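ALDH21) (Physcomitrella patens subsp. patens, PDB 5MZ5) oxidises succinic semialdehyde to succinate as an NADP(+)-dependent dehydrogenase of the aldehyde dehydrogenase family. Local coordinates at residues A[287-292]-A[322-327]; A[318-323]-A[414-419]. One frame throughout, in Å; residues are numbered along the deposited sequence.

From the N terminus, the chain first runs through 287-292, along strand 290-294. It passes through helix 301-313 and returns at 322-327, where contact 1 closes this short loop by strand pairing. Contact 2 starts on the same return, at 318-323, and shares His322 and Met323 with contact 1. Its much longer loop closes when the chain reaches 414-419, just before strand 419-425. The two loops overlap at 318-327 and neither encloses the other. Bonds of Glu414 OE2 to Gly288 N and of Ile415 N to Gln324 OE1 join the contacts directly. Together they tie the central strands to the active-site loops.

Contact 1 of 2, residues A[287-292]-A[322-327]; sequences GGNAPC and HMQRLY
The guanidinium of Arg325 has Pro291 CB over one face, 3.6 Å above its plane. Its edge meets Asn289 O, which lies almost in the plane and accepts from Arg325 NH1 at 3.0 Å. Arg325 NE reaches the side-chain oxygen instead, at 3.0 Å from Asn289 OD1, and comes from above that carbonyl plane. The arginine therefore grips one residue side-on through two nitrogens. A bend at chi3 (-72°) turns the guanidinium back toward Asn289. The amides of Asn289 and Gln324 are stacked, with planes 20° apart. Both are also held from outside: Asn289 ND2 donates to Arg411 O, and Gln324 NE2 to Glu413 O. The ring of Tyr327 presents its edge to Pro291 CB and Cys292 O, while its hydroxyl accepts from Arg325 NH2. The NH groups of Arg325 also bind Cys435 O and Glu434 O near the end of helix 428-435.

Strands 290-294 and 323-329 run parallel, as the two strands of a beta-alpha-beta unit whose crossover contains helix 301-313. Their sheet also contains strands 443-447 and 419-425, next to 290-294 and 323-329 respectively. The pairing starts irregularly. Ala290 O accepts from two successive amides, Gln324 N at 2.9 Å and Arg325 N at 3.2 Å. Two single bonds follow, a bent one from Cys292 N to Arg325 O at 2.8 Å and a nearly straight one from Tyr327 N to Cys292 O at 2.8 Å. Pro291 has no amide hydrogen, but its CA makes a CA-H...O contact with Arg325 O.

Pro291 and Arg325 share one face of the sheet. Cys292 and Leu326 share the other, where Leu308 of helix 301-313 packs on both. On that helix side, Cys292 CB touches Met323 SD at 3.6 Å.

Contact 2 of 2, residues A[318-323]-A[414-419]; sequences QSCIHM and EIFGPV
Glu414 stretches its carboxylate toward the turn at Ser319-His322, and its OE2 lies 3.7 Å from Cys320 CA. The extended chain, with CG anti to the backbone N (chi1 178°), carries OE2 there. A water sits 2.7 Å from both Glu414 OE2 and Ser319 O. OE2 also accepts from Gly288 N. Glu414 and Cys320 both bind NADP(+), and Cys320 and Ser319 bind succinate, so the contact builds part of the active site.

Ile415 follows, with CG2 at the edge of the His322 ring. Phe416 makes the broadest contact. Its ring lies flat over the Gln318-Ser319 peptide, and Gln318 CA makes a CH-pi contact 3.9 Å from the ring centroid. Cys320 SG comes to the ring edge, 3.9 Å from Phe416 CE1, as a sulfur-aromatic contact. Trp188, another NADP(+)-binding residue, meets the Phe416 ring with its plane nearly perpendicular. A second water 2.8 Å from His322 ND1 also takes a weak bond from Phe416 N.

Gly417 O lies 3.1 Å from His322 CE1, and Val419 O is equally near that carbon, in the ring plane. His322 NE2 is also close to both oxygens but at a poor angle for a hydrogen bond, and its bond to Gly312 O is weak. Pro418 is the centre of an inverse gamma turn, closed by Val419 N and Gly417 O at 2.8 Å.

Val419 begins strand 419-425. Its side chain points away from the turn and packs against Ile371 and Val375 of helix 365-380 and Thr399 and Ile401 of strand 395-402, while Pro418 rests on Phe313 of helix 301-313.

Contact 1 of 2, residues A[287-292]-A[322-327]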
# COMPACT_ATOMS: atom_id res chain seq x y z
N GLY A 287 12.92 -16.44 -22.78
CA GLY A 287 13.35 -15.53 -23.84
C GLY A 287 12.37 -14.49 -24.34
O GLY A 287 11.26 -14.35 -23.82
N GLY A 288 12.80 -13.75 -25.35
CA GLY A 288 11.97 -12.74 -25.98
C GLY A 288 12.33 -12.47 -27.42
O GLY A 288 13.27 -13.06 -27.96
N ASN A 289 11.55 -11.63 -28.06
CA ASN A 289 11.78 -11.19 -29.45
C ASN A 289 11.30 -9.74 -29.44
O ASN A 289 10.26 -9.39 -30.02
CB ASN A 289 11.02 -12.08 -30.45
CG ASN A 289 11.19 -11.74 -31.91
OD1 ASN A 289 11.67 -10.67 -32.30
ND2 ASN A 289 10.77 -12.67 -32.75
N ALA A 290 12.07 -8.91 -28.70
CA ALA A 290 11.75 -7.53 -28.41
C ALA A 290 11.77 -6.57 -29.61
O ALA A 290 12.79 -6.39 -30.28
CB ALA A 290 12.65 -6.99 -27.31
N PRO A 291 10.63 -5.88 -29.82
CA PRO A 291 10.56 -4.87 -30.88
C PRO A 291 10.77 -3.44 -30.33
O PRO A 291 10.62 -3.18 -29.13
CB PRO A 291 9.14 -5.05 -31.40
CG PRO A 291 8.35 -5.46 -30.17
CD PRO A 291 9.32 -6.05 -29.16
N CYS A 292 11.06 -2.49 -31.21
CA CYS A 292 11.16 -1.08 -30.85
C CYS A 292 10.53 -0.25 -31.96
O CYS A 292 10.82 -0.49 -33.12
CB CYS A 292 12.60 -0.65 -30.58
SG CYS A 292 12.77 1.04 -29.92
N HIS A 322 17.12 -8.27 -25.75
CA HIS A 322 17.84 -7.76 -26.91
C HIS A 322 16.82 -7.18 -27.91
O HIS A 322 15.76 -7.77 -28.09
CB HIS A 322 18.63 -8.92 -27.55
CG HIS A 322 18.96 -8.74 -29.01
ND1 HIS A 322 18.63 -9.70 -29.94
CD2 HIS A 322 19.64 -7.74 -29.63
CE1 HIS A 322 19.05 -9.23 -31.10
NE2 HIS A 322 19.66 -8.06 -30.96
N MET A 323 17.10 -6.01 -28.51
CA MET A 323 16.18 -5.42 -29.50
C MET A 323 16.40 -6.15 -30.83
O MET A 323 17.38 -5.89 -31.55
CB MET A 323 16.36 -3.90 -29.62
CG MET A 323 15.42 -3.23 -30.62
SD MET A 323 16.03 -1.56 -31.01
CE MET A 323 17.36 -1.97 -32.16
N GLN A 324 15.52 -7.11 -31.13
CA GLN A 324 15.61 -7.93 -32.33
C GLN A 324 14.93 -7.29 -33.54
O GLN A 324 15.38 -7.50 -34.66
CB GLN A 324 15.03 -9.33 -32.06
CG GLN A 324 15.40 -10.36 -33.12
CD GLN A 324 14.91 -11.73 -32.75
OE1 GLN A 324 15.13 -12.21 -31.63
NE2 GLN A 324 14.23 -12.39 -33.67
N ARG A 325 13.84 -6.53 -33.31
CA ARG A 325 13.05 -5.92 -34.38
C ARG A 325 12.93 -4.41 -34.20
O ARG A 325 12.61 -3.93 -33.10
CB ARG A 325 11.65 -6.57 -34.47
CG ARG A 325 11.67 -8.09 -34.69
CD ARG A 325 10.27 -8.67 -34.65
NE ARG A 325 9.70 -8.70 -33.30
CZ ARG A 325 8.44 -8.36 -33.01
NH1 ARG A 325 7.99 -8.49 -31.77
NH2 ARG A 325 7.63 -7.91 -33.96
N LEU A 326 13.22 -3.67 -35.28
CA LEU A 326 13.19 -2.22 -35.28
C LEU A 326 12.21 -1.71 -36.33
O LEU A 326 12.40 -1.98 -37.52
CB LEU A 326 14.62 -1.67 -35.50
CG LEU A 326 14.84 -0.16 -35.53
CD1 LEU A 326 14.15 0.57 -34.34
CD2 LEU A 326 16.33 0.15 -35.60
N TYR A 327 11.16 -1.00 -35.88
CA TYR A 327 10.09 -0.42 -36.70
C TYR A 327 10.25 1.09 -36.71
O TYR A 327 10.18 1.73 -35.66
CB TYR A 327 8.70 -0.84 -36.16
CG TYR A 327 8.53 -2.35 -36.20
CD1 TYR A 327 8.09 -2.99 -37.36
CD2 TYR A 327 8.86 -3.14 -35.09
CE1 TYR A 327 7.99 -4.38 -37.42
CE2 TYR A 327 8.77 -4.52 -35.15
CZ TYR A 327 8.34 -5.14 -36.31
OH TYR A 327 8.27 -6.51 -36.36
O HOH W 1 14.38 -10.02 -27.28

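Contact 2 of 2, residues A[318-323]-A[414-419]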
# COMPACT_ATOMS: atom_id res chain seq x y z
N GLN A 318 22.92 -11.42 -26.83
CA GLN A 318 22.73 -12.60 -25.97
C GLN A 318 22.02 -12.16 -24.67
O GLN A 318 22.56 -12.23 -23.56
CB GLN A 318 24.05 -13.34 -25.69
CG GLN A 318 24.69 -13.94 -26.96
CD GLN A 318 25.92 -14.78 -26.66
OE1 GLN A 318 26.00 -15.97 -27.02
NE2 GLN A 318 26.90 -14.18 -26.02
N SER A 319 20.81 -11.64 -24.86
CA SER A 319 19.96 -11.10 -23.81
C SER A 319 18.52 -11.39 -24.18
O SER A 319 18.15 -11.31 -25.35
CB SER A 319 20.18 -9.60 -23.68
OG SER A 319 19.22 -8.99 -22.84
N CYS A 320 17.72 -11.71 -23.17
CA CYS A 320 16.30 -12.00 -23.31
C CYS A 320 15.50 -10.75 -23.68
O CYS A 320 14.38 -10.88 -24.16
CB CYS A 320 15.76 -12.67 -22.04
SG CYS A 320 16.60 -14.22 -21.60
N ILE A 321 16.10 -9.53 -23.51
CA ILE A 321 15.48 -8.24 -23.88
C ILE A 321 16.28 -7.52 -25.00
O ILE A 321 16.10 -6.32 -25.21
CB ILE A 321 15.16 -7.31 -22.68
CG1 ILE A 321 16.43 -7.00 -21.82
CG2 ILE A 321 14.01 -7.91 -21.87
CD1 ILE A 321 16.21 -6.03 -20.58
N HIS A 322 17.12 -8.27 -25.75
CA HIS A 322 17.84 -7.76 -26.91
C HIS A 322 16.82 -7.18 -27.91
O HIS A 322 15.76 -7.77 -28.09
CB HIS A 322 18.63 -8.92 -27.55
CG HIS A 322 18.96 -8.74 -29.01
ND1 HIS A 322 18.63 -9.70 -29.94
CD2 HIS A 322 19.64 -7.74 -29.63
CE1 HIS A 322 19.05 -9.23 -31.10
NE2 HIS A 322 19.66 -8.06 -30.96
N MET A 323 17.10 -6.01 -28.51
CA MET A 323 16.18 -5.42 -29.50
C MET A 323 16.40 -6.15 -30.83
O MET A 323 17.38 -5.89 -31.55
CB MET A 323 16.36 -3.90 -29.62
CG MET A 323 15.42 -3.23 -30.62
SD MET A 323 16.03 -1.56 -31.01
CE MET A 323 17.36 -1.97 -32.16
N GLU A 414 13.58 -16.23 -31.26
CA GLU A 414 14.59 -15.48 -30.55
C GLU A 414 15.94 -15.84 -31.18
O GLU A 414 16.32 -17.01 -31.20
CB GLU A 414 14.59 -15.87 -29.05
CG GLU A 414 15.66 -15.15 -28.23
CD GLU A 414 15.53 -15.39 -26.74
OE1 GLU A 414 15.44 -16.57 -26.34
OE2 GLU A 414 15.52 -14.41 -25.96
N ILE A 415 16.62 -14.85 -31.76
CA ILE A 415 17.91 -15.10 -32.41
C ILE A 415 19.04 -15.18 -31.34
O ILE A 415 19.95 -15.99 -31.49
CB ILE A 415 18.16 -14.09 -33.57
CG1 ILE A 415 19.27 -14.59 -34.52
CG2 ILE A 415 18.44 -12.67 -33.07
CD1 ILE A 415 19.04 -14.20 -36.07
N PHE A 416 18.96 -14.38 -30.25
CA PHE A 416 19.97 -14.35 -29.17
C PHE A 416 21.41 -14.14 -29.75
O PHE A 416 22.36 -14.86 -29.43
CB PHE A 416 19.85 -15.64 -28.31
CG PHE A 416 19.95 -15.45 -26.82
CD1 PHE A 416 18.91 -14.84 -26.11
CD2 PHE A 416 21.05 -15.92 -26.10
CE1 PHE A 416 18.97 -14.70 -24.72
CE2 PHE A 416 21.12 -15.77 -24.71
CZ PHE A 416 20.08 -15.16 -24.03
N GLY A 417 21.52 -13.16 -30.65
CA GLY A 417 22.75 -12.82 -31.36
C GLY A 417 22.75 -11.37 -31.81
O GLY A 417 21.73 -10.68 -31.66
N PRO A 418 23.88 -10.86 -32.35
CA PRO A 418 23.92 -9.42 -32.70
C PRO A 418 23.27 -9.15 -34.05
O PRO A 418 23.94 -8.76 -35.02
CB PRO A 418 25.42 -9.08 -32.63
CG PRO A 418 26.10 -10.37 -33.01
CD PRO A 418 25.19 -11.51 -32.59
N VAL A 419 21.95 -9.40 -34.13
CA VAL A 419 21.15 -9.29 -35.34
C VAL A 419 19.92 -8.45 -35.09
O VAL A 419 19.17 -8.73 -34.15
CB VAL A 419 20.76 -10.68 -35.96
CG1 VAL A 419 20.12 -10.51 -37.34
CG2 VAL A 419 21.96 -11.60 -36.06
O HOH W 2 16.20 -12.03 -27.01
O HOH W 3 16.88 -11.86 -29.58